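Local structure of mitochondrial import inner membrane translocase subunit TIM21 (Saccharomyces cerevisiae, 2CIU) at residues Met17-Leu28 and Val107-Ile118. The protein helps the TIM23 complex import presequence-carrying proteins across the mitochondrial inner membrane, with this intermembrane-space domain as the part that connects it to the TOM complex. Numbering follows the deposited sequence.
Sequences MVEKNKDIRSLL and VDVPGEKRYYLI
Y115, L117 and V109 meet I24, L27 and V18 in a largely apolar contact that seats the end of helix 6-20 and the short helix 22-27 against the hairpin of strands 101-108 and 115-116, at one edge of the curved antiparallel sheet of the TIM21 domain. I24 sets the tip of its longer branch between Y115 and V107: its CD1 lies 3.5 Å from Y115 CD2 and 3.9 Å from V107 CB. One turn on, L27 spreads its branches, CD1 towards Y115 CB and CD2 lying across the bent chain of E112, while its CB meets V109 CG2. L117 and N21 pass one another head to tail, with L117 CD2 3.2 Å from the amide ND2 of N21, and the other branch of L117, CD1, packs on V18 CG2 at 3.6 Å. With CG anti to the backbone N (chi1 -167°), the Y115 ring extends towards helix 22-27, and OH donates to the anti lone pair of D23 OD2 (2.7 Å). Replacing Y115 with an alanine would probably leave D23 without this donor and open a gap beside I24 and L27. N21 N-caps the same helix, its OD1 accepting from I24 N at 2.8 Å. At the helix's far end a water donates to both L27 O and E112 OE2, tying it to the type II turn V109-E112. Apolar side chains thus supply most of the contact, while one direct hydrogen bond and one water bridge fix helix 22-27 to the hairpin near its two ends.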
loop_
_atom_site.group_PDB
_atom_site.type_symbol
_atom_site.label_atom_id
_atom_site.label_comp_id
_atom_site.label_asym_id
_atom_site.label_seq_id
_atom_site.Cartn_x
_atom_site.Cartn_y
_atom_site.Cartn_z
ATOM N N MET A 17 -4.878 5.646 -3.985
ATOM C CA MET A 17 -5.902 5.414 -2.972
ATOM C C MET A 17 -5.426 5.867 -1.597
ATOM O O MET A 17 -6.173 6.460 -0.825
ATOM C CB MET A 17 -6.231 3.931 -2.875
ATOM C CG MET A 17 -6.897 3.331 -4.073
ATOM S SD MET A 17 -7.020 1.555 -3.785
ATOM C CE MET A 17 -7.908 1.563 -2.278
ATOM N N VAL A 18 -4.177 5.548 -1.284
ATOM C CA VAL A 18 -3.597 5.905 -0.003
ATOM C C VAL A 18 -3.515 7.413 0.181
ATOM O O VAL A 18 -3.898 7.950 1.218
ATOM C CB VAL A 18 -2.183 5.308 0.118
ATOM C CG1 VAL A 18 -1.535 5.737 1.432
ATOM C CG2 VAL A 18 -2.264 3.792 0.001
ATOM N N GLU A 19 -3.006 8.077 -0.847
ATOM C CA GLU A 19 -2.818 9.521 -0.834
ATOM C C GLU A 19 -4.110 10.308 -0.677
ATOM O O GLU A 19 -4.124 11.371 -0.055
ATOM C CB GLU A 19 -2.111 9.945 -2.120
ATOM C CG GLU A 19 -1.911 11.434 -2.275
ATOM C CD GLU A 19 -1.324 11.772 -3.618
ATOM O OE1 GLU A 19 -1.945 11.408 -4.641
ATOM O OE2 GLU A 19 -0.244 12.395 -3.653
ATOM N N LYS A 20 -5.198 9.788 -1.236
ATOM C CA LYS A 20 -6.483 10.480 -1.162
ATOM C C LYS A 20 -7.292 10.142 0.082
ATOM O O LYS A 20 -8.343 10.732 0.327
ATOM C CB LYS A 20 -7.320 10.173 -2.410
ATOM N N ASN A 21 -6.803 9.204 0.888
ATOM C CA ASN A 21 -7.536 8.812 2.082
ATOM C C ASN A 21 -7.305 9.772 3.242
ATOM O O ASN A 21 -6.195 9.869 3.766
ATOM C CB ASN A 21 -7.142 7.391 2.494
ATOM C CG ASN A 21 -7.945 6.889 3.664
ATOM O OD1 ASN A 21 -7.743 7.314 4.799
ATOM N ND2 ASN A 21 -8.880 5.983 3.392
ATOM N N LYS A 22 -8.363 10.474 3.645
ATOM C CA LYS A 22 -8.277 11.434 4.741
ATOM C C LYS A 22 -7.683 10.876 6.032
ATOM O O LYS A 22 -6.840 11.520 6.664
ATOM C CB LYS A 22 -9.661 12.023 5.039
ATOM N N ASP A 23 -8.123 9.687 6.432
ATOM C CA ASP A 23 -7.606 9.084 7.658
ATOM C C ASP A 23 -6.113 8.807 7.569
ATOM O O ASP A 23 -5.384 9.044 8.530
ATOM C CB ASP A 23 -8.340 7.777 7.978
ATOM C CG ASP A 23 -9.736 8.008 8.532
ATOM O OD1 ASP A 23 -9.925 8.975 9.298
ATOM O OD2 ASP A 23 -10.642 7.209 8.219
ATOM N N ILE A 24 -5.662 8.301 6.425
ATOM C CA ILE A 24 -4.243 8.002 6.245
ATOM C C ILE A 24 -3.424 9.290 6.265
ATOM O O ILE A 24 -2.347 9.345 6.872
ATOM C CB ILE A 24 -3.969 7.260 4.916
ATOM C CG1 ILE A 24 -4.683 5.904 4.908
ATOM C CG2 ILE A 24 -2.466 7.062 4.738
ATOM C CD1 ILE A 24 -4.249 4.995 6.028
ATOM N N ARG A 25 -3.936 10.330 5.613
ATOM C CA ARG A 25 -3.217 11.599 5.604
ATOM C C ARG A 25 -3.069 12.110 7.033
ATOM O O ARG A 25 -2.060 12.711 7.383
ATOM C CB ARG A 25 -3.949 12.637 4.748
ATOM C CG ARG A 25 -3.978 12.307 3.265
ATOM C CD ARG A 25 -4.477 13.500 2.443
ATOM N NE ARG A 25 -3.487 14.573 2.399
ATOM C CZ ARG A 25 -2.462 14.616 1.555
ATOM N NH1 ARG A 25 -2.281 13.647 0.667
ATOM N NH2 ARG A 25 -1.608 15.631 1.598
ATOM N N SER A 26 -4.077 11.858 7.862
ATOM C CA SER A 26 -4.032 12.284 9.250
ATOM C C SER A 26 -2.983 11.479 10.012
ATOM O O SER A 26 -2.251 12.029 10.830
ATOM C CB SER A 26 -5.407 12.106 9.903
ATOM O OG SER A 26 -5.391 12.550 11.247
ATOM N N LEU A 27 -2.916 10.173 9.746
ATOM C CA LEU A 27 -1.930 9.328 10.411
ATOM C C LEU A 27 -0.516 9.746 10.021
ATOM O O LEU A 27 0.418 9.629 10.813
ATOM C CB LEU A 27 -2.147 7.848 10.047
ATOM C CG LEU A 27 -3.474 7.216 10.488
ATOM C CD1 LEU A 27 -3.512 5.750 10.037
ATOM C CD2 LEU A 27 -3.622 7.316 11.992
ATOM N N LEU A 28 -0.360 10.241 8.797
ATOM C CA LEU A 28 0.944 10.680 8.313
ATOM C C LEU A 28 1.246 12.103 8.774
ATOM O O LEU A 28 2.333 12.615 8.531
ATOM C CB LEU A 28 0.990 10.625 6.787
ATOM C CG LEU A 28 1.069 9.239 6.141
ATOM C CD1 LEU A 28 0.828 9.367 4.643
ATOM C CD2 LEU A 28 2.429 8.616 6.426
ATOM N N VAL A 107 -2.179 -0.126 5.780
ATOM C CA VAL A 107 -1.105 0.829 5.941
ATOM C C VAL A 107 -0.642 0.855 7.367
ATOM O O VAL A 107 -1.453 0.997 8.281
ATOM C CB VAL A 107 -1.581 2.247 5.566
ATOM C CG1 VAL A 107 -0.430 3.226 5.708
ATOM C CG2 VAL A 107 -2.142 2.242 4.162
ATOM N N ASP A 108 0.665 0.710 7.550
ATOM C CA ASP A 108 1.265 0.732 8.874
ATOM C C ASP A 108 2.087 2.000 9.072
ATOM O O ASP A 108 3.088 2.193 8.386
ATOM C CB ASP A 108 2.215 -0.458 9.074
ATOM C CG ASP A 108 1.487 -1.777 9.310
ATOM O OD1 ASP A 108 0.317 -1.766 9.741
ATOM O OD2 ASP A 108 2.120 -2.835 9.080
ATOM N N VAL A 109 1.666 2.847 10.009
ATOM C CA VAL A 109 2.396 4.068 10.347
ATOM C C VAL A 109 2.878 3.849 11.779
ATOM O O VAL A 109 2.094 3.475 12.651
ATOM C CB VAL A 109 1.491 5.303 10.307
ATOM C CG1 VAL A 109 2.297 6.536 10.715
ATOM C CG2 VAL A 109 0.895 5.473 8.910
ATOM N N PRO A 110 4.172 4.066 12.046
ATOM C CA PRO A 110 4.644 3.845 13.417
ATOM C C PRO A 110 3.844 4.571 14.491
ATOM O O PRO A 110 3.558 5.768 14.374
ATOM C CB PRO A 110 6.099 4.303 13.357
ATOM C CG PRO A 110 6.490 3.963 11.965
ATOM C CD PRO A 110 5.292 4.425 11.158
ATOM N N GLY A 111 3.480 3.829 15.534
ATOM C CA GLY A 111 2.728 4.404 16.633
ATOM C C GLY A 111 1.236 4.494 16.392
ATOM O O GLY A 111 0.498 4.995 17.241
ATOM N N GLU A 112 0.788 4.017 15.237
ATOM C CA GLU A 112 -0.627 4.046 14.907
ATOM C C GLU A 112 -1.138 2.638 14.661
ATOM O O GLU A 112 -0.379 1.743 14.299
ATOM C CB GLU A 112 -0.874 4.870 13.646
ATOM C CG GLU A 112 -0.309 6.298 13.682
ATOM C CD GLU A 112 -0.981 7.180 14.718
ATOM O OE1 GLU A 112 -2.192 6.998 14.964
ATOM O OE2 GLU A 112 -0.295 8.070 15.271
ATOM N N LYS A 113 -2.441 2.452 14.838
ATOM C CA LYS A 113 -3.038 1.149 14.613
ATOM C C LYS A 113 -3.033 0.876 13.120
ATOM O O LYS A 113 -3.248 1.790 12.315
ATOM C CB LYS A 113 -4.479 1.129 15.130
ATOM C CG LYS A 113 -5.167 -0.217 14.969
ATOM C CD LYS A 113 -6.497 -0.233 15.698
ATOM C CE LYS A 113 -7.113 -1.624 15.665
ATOM N NZ LYS A 113 -8.397 -1.674 16.420
ATOM N N ARG A 114 -2.773 -0.376 12.747
ATOM C CA ARG A 114 -2.774 -0.755 11.343
ATOM C C ARG A 114 -4.110 -0.337 10.747
ATOM O O ARG A 114 -5.171 -0.634 11.306
ATOM C CB ARG A 114 -2.582 -2.268 11.205
ATOM C CG ARG A 114 -2.809 -2.795 9.817
ATOM C CD ARG A 114 -2.301 -4.224 9.731
ATOM N NE ARG A 114 -0.849 -4.281 9.884
ATOM C CZ ARG A 114 -0.155 -5.415 9.943
ATOM N NH1 ARG A 114 -0.794 -6.581 9.878
ATOM N NH2 ARG A 114 1.163 -5.382 10.033
ATOM N N TYR A 115 -4.061 0.343 9.603
ATOM C CA TYR A 115 -5.261 0.834 8.950
ATOM C C TYR A 115 -5.589 0.087 7.667
ATOM O O TYR A 115 -4.810 0.094 6.716
ATOM C CB TYR A 115 -5.090 2.327 8.643
ATOM C CG TYR A 115 -6.360 3.017 8.240
ATOM C CD1 TYR A 115 -7.069 3.793 9.157
ATOM C CD2 TYR A 115 -6.869 2.882 6.952
ATOM C CE1 TYR A 115 -8.259 4.415 8.794
ATOM C CE2 TYR A 115 -8.055 3.504 6.580
ATOM C CZ TYR A 115 -8.742 4.265 7.504
ATOM O OH TYR A 115 -9.918 4.868 7.128
ATOM N N TYR A 116 -6.748 -0.560 7.631
ATOM C CA TYR A 116 -7.143 -1.291 6.435
ATOM C C TYR A 116 -7.949 -0.457 5.451
ATOM O O TYR A 116 -9.014 0.063 5.784
ATOM C CB TYR A 116 -7.959 -2.536 6.815
ATOM C CG TYR A 116 -7.109 -3.689 7.292
ATOM C CD1 TYR A 116 -6.737 -4.704 6.412
ATOM C CD2 TYR A 116 -6.635 -3.740 8.603
ATOM C CE1 TYR A 116 -5.908 -5.746 6.824
ATOM C CE2 TYR A 116 -5.802 -4.782 9.029
ATOM C CZ TYR A 116 -5.443 -5.776 8.129
ATOM O OH TYR A 116 -4.592 -6.784 8.522
ATOM N N LEU A 117 -7.424 -0.314 4.244
ATOM C CA LEU A 117 -8.127 0.395 3.186
ATOM C C LEU A 117 -9.065 -0.610 2.538
ATOM O O LEU A 117 -10.167 -0.275 2.115
ATOM C CB LEU A 117 -7.150 0.938 2.143
ATOM C CG LEU A 117 -6.331 2.157 2.573
ATOM C CD1 LEU A 117 -5.321 2.511 1.482
ATOM C CD2 LEU A 117 -7.263 3.328 2.842
ATOM N N ILE A 118 -8.612 -1.856 2.457
ATOM C CA ILE A 118 -9.421 -2.912 1.875
ATOM C C ILE A 118 -9.327 -4.109 2.798
ATOM O O ILE A 118 -8.255 -4.691 2.967
ATOM C CB ILE A 118 -8.923 -3.281 0.462
ATOM C CG1 ILE A 118 -9.111 -2.068 -0.457
ATOM C CG2 ILE A 118 -9.682 -4.498 -0.070
ATOM C CD1 ILE A 118 -8.614 -2.250 -1.858
HETATM O O HOH W 1 0.795 9.808 13.487
#